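Local coordinates for TonB-dependent siderophore receptor (PDB 5NEC), which probably takes up iron-loaded siderophores across the outer membrane of Pseudomonas aeruginosa, drawing on energy passed on by TonB, at residues A[203-208]-A[409-414]; A[244-249]-A[709-714]; A[259-264]-A[404-409]; A[383-386]-A[390-393]. All coordinates share one frame; numbering follows the deposited sequence.

Contact 1: A[203-208]-A[409-414]; sequences RDEVDV and PNPHDP
Pro411 and His412 meet Glu205 across a small surface contact that gives a worked example of how one long side chain can touch two residues of another loop, probably on the extracellular side. The preceding Asn410 opens a type I beta turn that runs to Asp413, and its side chain takes part in an Asx turn: Asn410 OD1 accepts the backbone N of His412 at 3.2 Å, with the donor standing well above the carbonyl plane. At Pro411 the touch is apolar. The CG of Glu205 lies 3.9 Å from the CG of Pro411, and the two side chains run at about a right angle. The backbone of Pro411 is held separately by Thr272. His412 then offers the far end of its ring, where NE2 stands 3.3 Å from Glu205 OE2; the carboxylate comes in obliquely, its plane turned 72° from the ring. Glu205 reaches both partners because chi1 of -57° puts CG against the proline and the bend at chi2 (-59°) turns the carboxylate to the histidine. Further along, Asp413 forms a salt bridge with Arg330. The site is thus a surface meeting of two loops on a TonB-dependent receptor: the corner leading into strand 206-219 of the barrel touches the beta turn in the loop between strands 403-405 and 419-421.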
loop_
_atom_site.group_PDB
_atom_site.type_symbol
_atom_site.label_atom_id
_atom_site.label_comp_id
_atom_site.label_asym_id
_atom_site.label_seq_id
_atom_site.Cartn_x
_atom_site.Cartn_y
_atom_site.Cartn_z
ATOM N N ARG A 203 -12.671 -12.185 -14.220
ATOM C CA ARG A 203 -11.391 -12.507 -14.858
ATOM C C ARG A 203 -11.296 -14.042 -15.018
ATOM O O ARG A 203 -11.314 -14.770 -14.029
ATOM C CB ARG A 203 -10.200 -11.995 -14.034
ATOM C CG ARG A 203 -10.264 -10.544 -13.564
ATOM C CD ARG A 203 -10.227 -9.513 -14.674
ATOM N NE ARG A 203 -9.072 -9.670 -15.547
ATOM C CZ ARG A 203 -9.090 -9.907 -16.865
ATOM N NH1 ARG A 203 -10.207 -10.000 -17.558
ATOM N NH2 ARG A 203 -7.944 -10.044 -17.508
ATOM N N ASP A 204 -11.188 -14.518 -16.257
ATOM C CA ASP A 204 -11.053 -15.949 -16.521
ATOM C C ASP A 204 -9.696 -16.442 -15.940
ATOM O O ASP A 204 -8.667 -15.791 -16.114
ATOM C CB ASP A 204 -11.148 -16.267 -18.040
ATOM C CG ASP A 204 -12.560 -16.019 -18.651
ATOM O OD1 ASP A 204 -13.556 -15.828 -17.912
ATOM O OD2 ASP A 204 -12.686 -16.045 -19.902
ATOM N N GLU A 205 -9.738 -17.546 -15.196
ATOM C CA GLU A 205 -8.573 -18.305 -14.727
ATOM C C GLU A 205 -7.683 -17.661 -13.650
ATOM O O GLU A 205 -6.949 -18.362 -12.969
ATOM C CB GLU A 205 -7.670 -18.720 -15.902
ATOM C CG GLU A 205 -8.355 -19.543 -16.975
ATOM C CD GLU A 205 -8.953 -20.830 -16.456
ATOM O OE1 GLU A 205 -8.352 -21.494 -15.574
ATOM O OE2 GLU A 205 -10.047 -21.165 -16.936
ATOM N N VAL A 206 -7.740 -16.350 -13.485
ATOM C CA VAL A 206 -6.867 -15.656 -12.576
ATOM C C VAL A 206 -7.252 -16.096 -11.168
ATOM O O VAL A 206 -8.435 -16.240 -10.866
ATOM C CB VAL A 206 -7.016 -14.138 -12.730
ATOM C CG1 VAL A 206 -6.296 -13.377 -11.621
ATOM C CG2 VAL A 206 -6.520 -13.719 -14.096
ATOM N N ASP A 207 -6.248 -16.355 -10.333
ATOM C CA ASP A 207 -6.507 -16.789 -8.972
ATOM C C ASP A 207 -5.358 -16.522 -8.006
ATOM O O ASP A 207 -4.236 -16.226 -8.405
ATOM C CB ASP A 207 -6.982 -18.263 -8.914
ATOM C CG ASP A 207 -5.888 -19.291 -9.231
ATOM O OD1 ASP A 207 -4.657 -18.998 -9.270
ATOM O OD2 ASP A 207 -6.303 -20.453 -9.444
ATOM N N VAL A 208 -5.685 -16.613 -6.725
ATOM C CA VAL A 208 -4.748 -16.319 -5.660
ATOM C C VAL A 208 -4.850 -17.405 -4.618
ATOM O O VAL A 208 -5.916 -17.998 -4.403
ATOM C CB VAL A 208 -4.975 -14.925 -5.032
ATOM C CG1 VAL A 208 -4.772 -13.829 -6.080
ATOM C CG2 VAL A 208 -6.353 -14.804 -4.366
ATOM N N PRO A 409 -9.586 -15.429 -26.589
ATOM C CA PRO A 409 -8.340 -16.155 -26.293
ATOM C C PRO A 409 -8.609 -17.437 -25.516
ATOM O O PRO A 409 -9.591 -17.505 -24.775
ATOM C CB PRO A 409 -7.575 -15.170 -25.422
ATOM C CG PRO A 409 -8.660 -14.413 -24.721
ATOM C CD PRO A 409 -9.743 -14.239 -25.743
ATOM N N ASN A 410 -7.740 -18.435 -25.708
ATOM C CA ASN A 410 -7.794 -19.693 -24.967
ATOM C C ASN A 410 -6.609 -19.823 -23.980
ATOM O O ASN A 410 -5.486 -20.145 -24.382
ATOM C CB ASN A 410 -7.782 -20.881 -25.919
ATOM C CG ASN A 410 -7.891 -22.210 -25.178
ATOM O OD1 ASN A 410 -8.253 -22.268 -23.989
ATOM N ND2 ASN A 410 -7.575 -23.280 -25.872
ATOM N N PRO A 411 -6.864 -19.605 -22.680
ATOM C CA PRO A 411 -5.756 -19.684 -21.718
ATOM C C PRO A 411 -5.138 -21.079 -21.512
ATOM O O PRO A 411 -4.033 -21.176 -20.963
ATOM C CB PRO A 411 -6.367 -19.191 -20.411
ATOM C CG PRO A 411 -7.687 -18.620 -20.742
ATOM C CD PRO A 411 -8.115 -19.127 -22.076
ATOM N N HIS A 412 -5.841 -22.129 -21.927
ATOM C CA HIS A 412 -5.354 -23.502 -21.780
ATOM C C HIS A 412 -4.459 -23.997 -22.931
ATOM O O HIS A 412 -3.970 -25.113 -22.869
ATOM C CB HIS A 412 -6.529 -24.454 -21.622
ATOM C CG HIS A 412 -7.450 -24.097 -20.499
ATOM N ND1 HIS A 412 -7.113 -24.274 -19.170
ATOM C CD2 HIS A 412 -8.698 -23.577 -20.505
ATOM C CE1 HIS A 412 -8.113 -23.875 -18.407
ATOM N NE2 HIS A 412 -9.082 -23.439 -19.189
ATOM N N ASP A 413 -4.230 -23.173 -23.958
ATOM C CA ASP A 413 -3.338 -23.524 -25.051
ATOM C C ASP A 413 -2.089 -24.195 -24.492
ATOM O O ASP A 413 -1.464 -23.654 -23.561
ATOM C CB ASP A 413 -2.892 -22.274 -25.818
ATOM C CG ASP A 413 -3.945 -21.755 -26.795
ATOM O OD1 ASP A 413 -4.857 -22.516 -27.187
ATOM O OD2 ASP A 413 -3.853 -20.559 -27.175
ATOM N N PRO A 414 -1.694 -25.357 -25.063
ATOM C CA PRO A 414 -0.506 -26.110 -24.611
ATOM C C PRO A 414 0.791 -25.525 -25.169
ATOM O O PRO A 414 1.529 -26.185 -25.936
ATOM C CB PRO A 414 -0.768 -27.512 -25.164
ATOM C CG PRO A 414 -1.499 -27.260 -26.441
ATOM C CD PRO A 414 -2.337 -26.030 -26.211
#

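Contact 2: A[244-249]-A[709-714]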
loop_
_atom_site.group_PDB
_atom_site.type_symbol
_atom_site.label_atom_id
_atom_site.label_comp_id
_atom_site.label_asym_id
_atom_site.label_seq_id
_atom_site.Cartn_x
_atom_site.Cartn_y
_atom_site.Cartn_z
ATOM N N ILE A 244 -5.344 -6.034 -19.836
ATOM C CA ILE A 244 -6.040 -5.765 -21.078
ATOM C C ILE A 244 -5.189 -4.763 -21.826
ATOM O O ILE A 244 -4.772 -3.749 -21.246
ATOM C CB ILE A 244 -7.423 -5.152 -20.796
ATOM C CG1 ILE A 244 -8.254 -6.073 -19.890
ATOM C CG2 ILE A 244 -8.190 -4.842 -22.087
ATOM C CD1 ILE A 244 -8.517 -7.454 -20.467
ATOM N N PRO A 245 -4.898 -5.040 -23.113
ATOM C CA PRO A 245 -4.060 -4.106 -23.865
ATOM C C PRO A 245 -4.731 -2.746 -24.141
ATOM O O PRO A 245 -5.964 -2.655 -24.262
ATOM C CB PRO A 245 -3.810 -4.841 -25.192
ATOM C CG PRO A 245 -4.948 -5.787 -25.325
ATOM C CD PRO A 245 -5.360 -6.166 -23.941
ATOM N N TYR A 246 -3.902 -1.707 -24.220
ATOM C CA TYR A 246 -4.316 -0.424 -24.773
ATOM C C TYR A 246 -4.627 -0.605 -26.259
ATOM O O TYR A 246 -3.922 -1.329 -26.977
ATOM C CB TYR A 246 -3.215 0.646 -24.636
ATOM C CG TYR A 246 -2.908 1.052 -23.224
ATOM C CD1 TYR A 246 -3.918 1.501 -22.371
ATOM C CD2 TYR A 246 -1.599 1.005 -22.725
ATOM C CE1 TYR A 246 -3.632 1.872 -21.059
ATOM C CE2 TYR A 246 -1.314 1.389 -21.417
ATOM C CZ TYR A 246 -2.328 1.818 -20.589
ATOM O OH TYR A 246 -2.062 2.200 -19.291
ATOM N N ALA A 247 -5.692 0.054 -26.713
ATOM C CA ALA A 247 -5.934 0.223 -28.156
ATOM C C ALA A 247 -4.718 0.940 -28.730
ATOM O O ALA A 247 -4.041 1.675 -27.997
ATOM C CB ALA A 247 -7.213 1.014 -28.418
ATOM N N LYS A 248 -4.388 0.663 -29.989
ATOM C CA LYS A 248 -3.220 1.276 -30.608
ATOM C C LYS A 248 -3.629 1.988 -31.909
ATOM O O LYS A 248 -3.664 1.388 -32.992
ATOM C CB LYS A 248 -2.111 0.239 -30.833
ATOM C CG LYS A 248 -0.758 0.844 -31.235
ATOM C CD LYS A 248 0.072 -0.155 -32.022
ATOM C CE LYS A 248 1.140 0.489 -32.894
ATOM N NZ LYS A 248 2.011 1.362 -32.084
ATOM N N SER A 249 -3.950 3.270 -31.766
ATOM C CA SER A 249 -4.420 4.095 -32.873
ATOM C C SER A 249 -3.233 4.693 -33.615
ATOM O O SER A 249 -2.231 5.083 -33.009
ATOM C CB SER A 249 -5.308 5.222 -32.351
ATOM O OG SER A 249 -6.301 4.699 -31.495
ATOM N N ASP A 709 -7.910 -0.304 -12.491
ATOM C CA ASP A 709 -7.325 0.217 -11.252
ATOM C C ASP A 709 -5.821 0.511 -11.336
ATOM O O ASP A 709 -5.296 1.124 -10.429
ATOM C CB ASP A 709 -7.606 -0.750 -10.087
ATOM C CG ASP A 709 -7.056 -2.158 -10.321
ATOM O OD1 ASP A 709 -6.898 -2.596 -11.471
ATOM O OD2 ASP A 709 -6.793 -2.851 -9.340
ATOM N N LYS A 710 -5.130 0.064 -12.386
ATOM C CA LYS A 710 -3.722 0.456 -12.604
ATOM C C LYS A 710 -3.492 0.696 -14.084
ATOM O O LYS A 710 -3.868 -0.138 -14.922
ATOM C CB LYS A 710 -2.731 -0.621 -12.136
ATOM C CG LYS A 710 -2.910 -1.114 -10.705
ATOM C CD LYS A 710 -2.221 -2.441 -10.495
ATOM C CE LYS A 710 -2.519 -2.970 -9.106
ATOM N NZ LYS A 710 -3.956 -3.274 -8.892
ATOM N N ALA A 711 -2.892 1.844 -14.391
ATOM C CA ALA A 711 -2.517 2.202 -15.747
ATOM C C ALA A 711 -1.005 2.142 -15.825
ATOM O O ALA A 711 -0.340 2.921 -15.167
ATOM C CB ALA A 711 -3.005 3.609 -16.060
ATOM N N TYR A 712 -0.463 1.220 -16.608
ATOM C CA TYR A 712 0.991 1.131 -16.796
ATOM C C TYR A 712 1.457 2.065 -17.900
ATOM O O TYR A 712 0.670 2.534 -18.714
ATOM C CB TYR A 712 1.435 -0.326 -17.025
ATOM C CG TYR A 712 0.964 -1.207 -15.890
ATOM C CD1 TYR A 712 1.472 -1.041 -14.592
ATOM C CD2 TYR A 712 -0.044 -2.151 -16.082
ATOM C CE1 TYR A 712 1.025 -1.827 -13.535
ATOM C CE2 TYR A 712 -0.495 -2.945 -15.038
ATOM C CZ TYR A 712 0.035 -2.775 -13.764
ATOM O OH TYR A 712 -0.441 -3.563 -12.744
ATOM N N ALA A 713 2.756 2.338 -17.897
ATOM C CA ALA A 713 3.360 3.333 -18.793
ATOM C C ALA A 713 3.301 2.965 -20.264
ATOM O O ALA A 713 3.349 3.846 -21.122
ATOM C CB ALA A 713 4.802 3.605 -18.402
ATOM N N ALA A 714 3.214 1.676 -20.552
ATOM C CA ALA A 714 3.082 1.196 -21.896
ATOM C C ALA A 714 2.250 -0.083 -21.924
ATOM O O ALA A 714 2.091 -0.754 -20.909
ATOM C CB ALA A 714 4.456 0.957 -22.500
#
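Tyr246 OH bonds to the main-chain O of Tyr712 at 2.8 Å, and this one hydrogen bond is the centre of the contact. The phenol donates in the carbonyl plane, onto a lone pair, with a C=O...donor angle of 136°. The same hydroxyl brushes Ala711, whose CB is 3.6 Å away. The carbonyl O of Tyr712 lies at the edge of the Tyr246 ring, near its plane. Ala714 C is at that edge too, 3.9 Å from Tyr246 CE2. The segment 709-714 therefore bends round the rim and hydroxyl end of the ring.

Outside this first shell, the placing of the phenol begins at its own backbone. Tyr246 sits just past the short strand 244-245, with CG anti to the carbonyl carbon (chi1 -67°), and the ring projects across to the other segment. Its main chain bonds to that of His715, while Ala717 of strand 716-719, Arg252 and Val673 touch the side chain. In the segment 709-714, Tyr712 sends its ring away from Tyr246 to meet the ring of Tyr716, their planes at about 40°. Lys710 likewise points elsewhere, its NZ forming a salt bridge with Asp709 OD2 at 2.9 Å and a hydrogen bond with Gln71.

Strand 716-719 runs between strands 244-245 and 708-711 in a small antiparallel sheet, so the tyrosine spans from one outer strand's end to the other's. The chemistry is that of a buried tyrosine donating to the carbonyl of another buried residue: the in-plane, lone-pair approach is that of a well-formed bond, and it gives the hydroxyl proton a partner.

Contact 3: A[259-264]-A[404-409]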
loop_
_atom_site.group_PDB
_atom_site.type_symbol
_atom_site.label_atom_id
_atom_site.label_comp_id
_atom_site.label_asym_id
_atom_site.label_seq_id
_atom_site.Cartn_x
_atom_site.Cartn_y
_atom_site.Cartn_z
ATOM N N LYS A 259 -6.808 4.265 -24.683
ATOM C CA LYS A 259 -7.318 3.596 -23.504
ATOM C C LYS A 259 -7.507 2.071 -23.780
ATOM O O LYS A 259 -7.365 1.633 -24.915
ATOM C CB LYS A 259 -8.623 4.268 -23.076
ATOM C CG LYS A 259 -9.754 4.148 -24.084
ATOM C CD LYS A 259 -11.053 4.641 -23.469
ATOM C CE LYS A 259 -12.272 4.223 -24.270
ATOM N NZ LYS A 259 -13.378 3.885 -23.314
ATOM N N PRO A 260 -7.806 1.265 -22.736
ATOM C CA PRO A 260 -7.873 -0.176 -22.980
ATOM C C PRO A 260 -8.886 -0.558 -24.034
ATOM O O PRO A 260 -9.919 0.058 -24.121
ATOM C CB PRO A 260 -8.279 -0.751 -21.616
ATOM C CG PRO A 260 -7.734 0.222 -20.646
ATOM C CD PRO A 260 -7.913 1.565 -21.300
ATOM N N VAL A 261 -8.571 -1.566 -24.831
ATOM C CA VAL A 261 -9.549 -2.119 -25.786
ATOM C C VAL A 261 -10.822 -2.581 -25.066
ATOM O O VAL A 261 -10.780 -2.910 -23.896
ATOM C CB VAL A 261 -8.980 -3.254 -26.656
ATOM C CG1 VAL A 261 -7.821 -2.744 -27.501
ATOM C CG2 VAL A 261 -8.548 -4.448 -25.812
ATOM N N ASN A 262 -11.945 -2.563 -25.773
ATOM C CA ASN A 262 -13.208 -3.060 -25.263
ATOM C C ASN A 262 -13.440 -4.481 -25.784
ATOM O O ASN A 262 -13.757 -4.682 -26.941
ATOM C CB ASN A 262 -14.345 -2.122 -25.640
ATOM C CG ASN A 262 -15.649 -2.472 -24.945
ATOM O OD1 ASN A 262 -15.679 -2.756 -23.744
ATOM N ND2 ASN A 262 -16.745 -2.457 -25.703
ATOM N N VAL A 263 -13.245 -5.456 -24.907
ATOM C CA VAL A 263 -13.417 -6.872 -25.197
ATOM C C VAL A 263 -14.274 -7.476 -24.091
ATOM O O VAL A 263 -14.660 -6.788 -23.151
ATOM C CB VAL A 263 -12.051 -7.599 -25.284
ATOM C CG1 VAL A 263 -11.233 -7.089 -26.476
ATOM C CG2 VAL A 263 -11.244 -7.477 -23.992
ATOM N N ASP A 264 -14.601 -8.756 -24.186
ATOM C CA ASP A 264 -15.416 -9.380 -23.147
ATOM C C ASP A 264 -14.737 -9.236 -21.778
ATOM O O ASP A 264 -13.504 -9.226 -21.669
ATOM C CB ASP A 264 -15.682 -10.845 -23.476
ATOM C CG ASP A 264 -16.703 -11.020 -24.608
ATOM O OD1 ASP A 264 -17.251 -10.009 -25.136
ATOM O OD2 ASP A 264 -16.972 -12.185 -24.969
ATOM N N THR A 404 -2.539 -15.391 -29.835
ATOM C CA THR A 404 -3.903 -15.768 -29.524
ATOM C C THR A 404 -4.880 -14.754 -30.118
ATOM O O THR A 404 -4.471 -13.782 -30.752
ATOM C CB THR A 404 -4.112 -15.916 -27.994
ATOM O OG1 THR A 404 -5.385 -16.524 -27.740
ATOM C CG2 THR A 404 -4.046 -14.568 -27.256
ATOM N N SER A 405 -6.169 -14.994 -29.896
ATOM C CA SER A 405 -7.254 -14.137 -30.384
ATOM C C SER A 405 -7.503 -12.964 -29.458
ATOM O O SER A 405 -7.510 -13.135 -28.230
ATOM C CB SER A 405 -8.524 -14.985 -30.504
ATOM O OG SER A 405 -9.693 -14.205 -30.541
ATOM N N LEU A 406 -7.724 -11.773 -30.034
ATOM C CA LEU A 406 -8.112 -10.595 -29.254
ATOM C C LEU A 406 -9.500 -10.763 -28.602
ATOM O O LEU A 406 -9.708 -10.382 -27.431
ATOM C CB LEU A 406 -8.077 -9.355 -30.125
ATOM C CG LEU A 406 -8.604 -8.038 -29.543
ATOM C CD1 LEU A 406 -7.699 -7.593 -28.403
ATOM C CD2 LEU A 406 -8.730 -6.960 -30.611
ATOM N N GLU A 407 -10.448 -11.318 -29.349
ATOM C CA GLU A 407 -11.814 -11.464 -28.865
ATOM C C GLU A 407 -12.000 -12.706 -28.022
ATOM O O GLU A 407 -12.661 -12.628 -27.000
ATOM C CB GLU A 407 -12.828 -11.476 -30.032
ATOM C CG GLU A 407 -12.841 -10.216 -30.870
ATOM C CD GLU A 407 -13.220 -8.965 -30.084
ATOM O OE1 GLU A 407 -14.181 -8.996 -29.261
ATOM O OE2 GLU A 407 -12.556 -7.920 -30.296
ATOM N N ASN A 408 -11.441 -13.845 -28.444
ATOM C CA ASN A 408 -11.708 -15.136 -27.773
ATOM C C ASN A 408 -10.458 -15.953 -27.468
ATOM O O ASN A 408 -10.289 -17.061 -27.991
ATOM C CB ASN A 408 -12.683 -15.970 -28.599
ATOM C CG ASN A 408 -14.011 -15.272 -28.795
ATOM O OD1 ASN A 408 -14.422 -15.020 -29.910
ATOM N ND2 ASN A 408 -14.641 -14.886 -27.718
ATOM N N PRO A 409 -9.586 -15.429 -26.589
ATOM C CA PRO A 409 -8.340 -16.155 -26.293
ATOM C C PRO A 409 -8.609 -17.437 -25.516
ATOM O O PRO A 409 -9.591 -17.505 -24.775
ATOM C CB PRO A 409 -7.575 -15.170 -25.422
ATOM C CG PRO A 409 -8.660 -14.413 -24.721
ATOM C CD PRO A 409 -9.743 -14.239 -25.743
#
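Val261 and Val263 close on Leu406 in a small apolar cluster, an example of alternate residues of an extended loop facing the same partner. At Val261 it is CG2 that touches, 4.2 Å from Leu406 CD1, the two side chains meeting at a slant. Asn262 directs its side chain the other way, and its OD1 takes a hydrogen bond from Lys706. Val263 then returns to the contact and is buried there. Its CG1 is shared between the Leu406 side chain, 4.1 Å from CD1, and the Leu406 backbone, 3.8 Å from O. With the leucine at chi1 173° and chi2 66°, CD1 lies against both valines. Glu407 bends at chi2 and brings OE2 to 4.1 Å from the same Val263 methyl. At Asp264 the carboxylate and that of Glu407 are like charges not in contact, OD1 to OE1 5.2 Å. In the segment 404-409 an ST motif has Ser405 OG accepting the N of Asn408 at 2.8 Å. Around the cluster, Tyr269 bonds to Leu406 O, Val261 leans on strand 244-245, and Leu406 packs on Val328 of strand 327-354, which pairs with strand 403-405.

Contact 4: A[383-386]-A[390-393]; sequences TGLG and CNPS
Thr383 and Cys390 face each other in a disulfide-braced, probably extracellular loop of the beta-barrel, and show how a short excursion can have one firm side and one slack one. On the firm side, both residues are buried: the CG2 methyl of Thr383 lies 3.9 Å from Cys390 SG, a sulfur already committed to a disulfide with Cys403. Trp329 of strand 327-354 touches both side chains. The threonine hydroxyl is turned from the sulfur (OG1 chi1 65°) back into its own loop, where OG1 accepts the N of Leu385 at 3.1 Å with an N-H...acceptor angle of 161°, an ST turn, and also bonds to Lys389 O. Gly384, inside that turn, has a positive phi (96°), and at its backbone angles a CB would crowd the preceding carbonyl O.

The outer side is looser. Leu385 is exposed, and its CD2 methyl meets the amide of Asn391 at ND2, 3.8 Å away, the side chains crossing at about a right angle. No hydrogen bond joins the two segments. Within its own segment, the Asn391 amide is held at its oxygen end, where Ser393 OG donates to Asn391 OD1 at 2.6 Å, tilted 16° from the carbonyl plane.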
loop_
_atom_site.group_PDB
_atom_site.type_symbol
_atom_site.label_atom_id
_atom_site.label_comp_id
_atom_site.label_asym_id
_atom_site.label_seq_id
_atom_site.Cartn_x
_atom_site.Cartn_y
_atom_site.Cartn_z
ATOM N N THR A 383 6.966 -16.010 -32.593
ATOM C CA THR A 383 5.689 -16.283 -33.277
ATOM C C THR A 383 5.842 -16.960 -34.632
ATOM O O THR A 383 4.875 -17.502 -35.149
ATOM C CB THR A 383 4.875 -15.004 -33.524
ATOM O OG1 THR A 383 5.583 -14.149 -34.436
ATOM C CG2 THR A 383 4.581 -14.276 -32.216
ATOM N N GLY A 384 7.043 -16.913 -35.190
ATOM C CA GLY A 384 7.302 -17.392 -36.543
ATOM C C GLY A 384 7.253 -16.270 -37.572
ATOM O O GLY A 384 7.708 -16.472 -38.676
ATOM N N LEU A 385 6.713 -15.101 -37.205
ATOM C CA LEU A 385 6.620 -13.926 -38.076
ATOM C C LEU A 385 7.241 -12.684 -37.404
ATOM O O LEU A 385 6.638 -12.074 -36.528
ATOM C CB LEU A 385 5.149 -13.661 -38.403
ATOM C CG LEU A 385 4.818 -12.445 -39.273
ATOM C CD1 LEU A 385 5.427 -12.639 -40.649
ATOM C CD2 LEU A 385 3.331 -12.247 -39.373
ATOM N N GLY A 386 8.457 -12.315 -37.815
ATOM C CA GLY A 386 9.213 -11.216 -37.198
ATOM C C GLY A 386 9.309 -11.261 -35.673
ATOM O O GLY A 386 9.242 -10.205 -35.041
ATOM N N CYS A 390 1.758 -11.229 -35.329
ATOM C CA CYS A 390 0.646 -12.197 -35.297
ATOM C C CYS A 390 -0.450 -11.747 -36.244
ATOM O O CYS A 390 -0.595 -10.565 -36.505
ATOM C CB CYS A 390 -0.044 -12.234 -33.925
ATOM S SG CYS A 390 0.937 -12.830 -32.583
ATOM N N ASN A 391 -1.260 -12.704 -36.666
ATOM C CA ASN A 391 -2.512 -12.422 -37.379
ATOM C C ASN A 391 -3.387 -13.675 -37.165
ATOM O O ASN A 391 -2.905 -14.670 -36.604
ATOM C CB ASN A 391 -2.250 -12.120 -38.874
ATOM C CG ASN A 391 -1.511 -13.231 -39.572
ATOM O OD1 ASN A 391 -1.930 -14.397 -39.539
ATOM N ND2 ASN A 391 -0.374 -12.905 -40.163
ATOM N N PRO A 392 -4.662 -13.629 -37.582
ATOM C CA PRO A 392 -5.536 -14.784 -37.307
ATOM C C PRO A 392 -5.082 -16.158 -37.819
ATOM O O PRO A 392 -5.414 -17.170 -37.222
ATOM C CB PRO A 392 -6.882 -14.353 -37.896
ATOM C CG PRO A 392 -6.880 -12.867 -37.682
ATOM C CD PRO A 392 -5.455 -12.463 -38.014
ATOM N N SER A 393 -4.302 -16.203 -38.886
ATOM C CA SER A 393 -3.763 -17.470 -39.406
ATOM C C SER A 393 -2.684 -18.080 -38.514
ATOM O O SER A 393 -2.446 -19.286 -38.575
ATOM C CB SER A 393 -3.218 -17.291 -40.828
ATOM O OG SER A 393 -1.951 -16.652 -40.827
#

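From the N terminus, the chain first passes 203-208, at the corner entering strand 206-219, and contact 1 closes a loop of 200 residues on reaching 409-414. Segment 244-249 opens contact 2, which closes only near the C-terminal end of the barrel sequence, so contacts 1 and 2 cross. Contact 3 nests within both, and contact 4, a local closure, nests within all three. Contacts 1 and 3 share Pro409, while contacts 2 and 3 join by backbone, with Pro245 O and Val261 N 2.9 Å apart. Contact 4 stands aside, its nearest atoms about 5 Å from contact 3. Contacts 1 to 3 tie loops from early, middle and late strands, while contact 4 folds one loop on itself.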